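Local coordinates for acetyltransferase (Bacillus cereus, PDB 1Y9W), which is a GNAT-family acetyltransferase that transfers an acetyl group from acetyl-coenzyme A to an acceptor that the structure alone does not identify, at the interface of chains A and B. Sequence-based numbering; all coordinates share one arbitrary frame. Chains: chain A/B, Acetyltransferase.

The interface of chains A and B. Residues chain A 5-6; chain B 42-44, 83-84, 87.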
loop_
_atom_site.group_PDB
_atom_site.type_symbol
_atom_site.label_atom_id
_atom_site.label_comp_id
_atom_site.label_asym_id
_atom_site.label_seq_id
_atom_site.Cartn_x
_atom_site.Cartn_y
_atom_site.Cartn_z
ATOM N N HIS A 5 -12.096 17.689 20.612
ATOM C CA HIS A 5 -11.646 16.437 21.207
ATOM C C HIS A 5 -11.477 15.385 20.122
ATOM O O HIS A 5 -11.734 15.645 18.947
ATOM C CB HIS A 5 -12.668 15.952 22.229
ATOM C CG HIS A 5 -14.059 15.872 21.684
ATOM N ND1 HIS A 5 -14.749 16.982 21.246
ATOM C CD2 HIS A 5 -14.871 14.812 21.462
ATOM C CE1 HIS A 5 -15.925 16.609 20.775
ATOM N NE2 HIS A 5 -16.025 15.297 20.894
ATOM N N ILE A 6 -11.045 14.193 20.522
ATOM C CA ILE A 6 -10.845 13.109 19.569
ATOM C C ILE A 6 -11.757 11.935 19.892
ATOM O O ILE A 6 -11.912 11.555 21.054
ATOM C CB ILE A 6 -9.369 12.612 19.570
ATOM C CG1 ILE A 6 -8.438 13.727 19.091
ATOM C CG2 ILE A 6 -9.217 11.402 18.660
ATOM C CD1 ILE A 6 -6.979 13.320 19.037
ATOM N N LEU B 42 -9.868 7.440 13.644
ATOM C CA LEU B 42 -9.960 8.444 14.699
ATOM C C LEU B 42 -10.131 9.820 14.071
ATOM O O LEU B 42 -9.593 10.094 12.996
ATOM C CB LEU B 42 -8.707 8.444 15.576
ATOM C CG LEU B 42 -8.471 7.244 16.497
ATOM C CD1 LEU B 42 -7.249 7.521 17.350
ATOM C CD2 LEU B 42 -9.688 7.004 17.384
ATOM N N VAL B 43 -10.888 10.680 14.745
ATOM C CA VAL B 43 -11.122 12.028 14.248
ATOM C C VAL B 43 -11.178 13.041 15.385
ATOM O O VAL B 43 -11.579 12.724 16.504
ATOM C CB VAL B 43 -12.452 12.122 13.445
ATOM C CG1 VAL B 43 -12.404 11.203 12.231
ATOM C CG2 VAL B 43 -13.633 11.759 14.340
ATOM N N VAL B 44 -10.746 14.260 15.090
ATOM C CA VAL B 44 -10.788 15.332 16.066
ATOM C C VAL B 44 -11.967 16.217 15.647
ATOM O O VAL B 44 -12.024 16.722 14.521
ATOM C CB VAL B 44 -9.473 16.135 16.081
ATOM C CG1 VAL B 44 -9.254 16.817 14.744
ATOM C CG2 VAL B 44 -9.504 17.145 17.218
ATOM N N GLN B 83 -1.408 14.060 18.631
ATOM C CA GLN B 83 -2.442 13.436 19.455
ATOM C C GLN B 83 -3.040 12.229 18.737
ATOM O O GLN B 83 -3.197 11.164 19.324
ATOM C CB GLN B 83 -3.563 14.436 19.782
ATOM C CG GLN B 83 -3.140 15.656 20.600
ATOM C CD GLN B 83 -4.323 16.551 20.967
ATOM O OE1 GLN B 83 -4.143 17.684 21.408
ATOM N NE2 GLN B 83 -5.538 16.036 20.791
ATOM N N LEU B 84 -3.367 12.413 17.462
ATOM C CA LEU B 84 -3.950 11.358 16.649
ATOM C C LEU B 84 -3.010 10.162 16.533
ATOM O O LEU B 84 -3.450 9.013 16.588
ATOM C CB LEU B 84 -4.285 11.904 15.258
ATOM C CG LEU B 84 -5.466 12.878 15.199
ATOM C CD1 LEU B 84 -5.525 13.534 13.831
ATOM C CD2 LEU B 84 -6.769 12.138 15.513
ATOM N N GLU B 87 -2.807 8.349 19.943
ATOM C CA GLU B 87 -4.059 7.645 20.161
ATOM C C GLU B 87 -4.158 6.345 19.389
ATOM O O GLU B 87 -4.462 5.296 19.961
ATOM C CB GLU B 87 -5.236 8.540 19.776
ATOM C CG GLU B 87 -5.516 9.653 20.765
ATOM C CD GLU B 87 -5.892 9.124 22.143
ATOM O OE1 GLU B 87 -6.871 8.343 22.232
ATOM O OE2 GLU B 87 -5.210 9.490 23.130
#
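A:Ile6 reaches between B:Val44 of strand 38-45 and B:Gln83 and B:Leu84 of helix 80-94, and it buries 106 Å² there, far more than any other residue of this patch. The contact is mainly apolar. CG1 lies beside the backbone N and anti to the carbonyl carbon (chi1 -64°), and with chi2 at -179° the extended branch carries CD1 away from the strand toward the helix. The methyl A:Ile6 CD1 meets B:Leu84 CD2 at 3.7 Å, while the other branch, A:Ile6 CG2, touches B:Leu84 CD2 at 4.1 Å, so that B:Leu84 bears on both arms of the isoleucine.

The preceding residue of the helix, B:Gln83, packs on the isoleucine through its aliphatic stem, with B:Gln83 CB 3.7 Å from A:Ile6 CD1. Its chain is extended beyond CG and runs on past the isoleucine, bringing the amide B:Gln83 NE2 to 3.5 Å from A:Ile6 CD1, a van der Waals approach. One helical turn further on, B:Glu87 flanks the isoleucine loosely, its CG methylene 4.3 Å from A:Ile6 CD1. Nearer the strand, A:Ile6 CG1 rests 4.0 Å from B:Val44 CB.

Backbone contacts align the two strands. A:Ile6 pairs with B:Val44 in an antiparallel bridge, and the carbonyl O of B:Val43 comes within 3.2 Å of A:Ile6 CA. The carbonyl of A:His5 faces B:Val44.

Two-fold symmetry repeats the contact with the chains exchanged, an apparent strand exchange that may belong to a biological dimer. The N-terminal strand 5-8 of chain A thus extends the sheet of chain B alongside strand 38-45, with A:Ile6 packed against helix 80-94, which probably helps hold the strand in place.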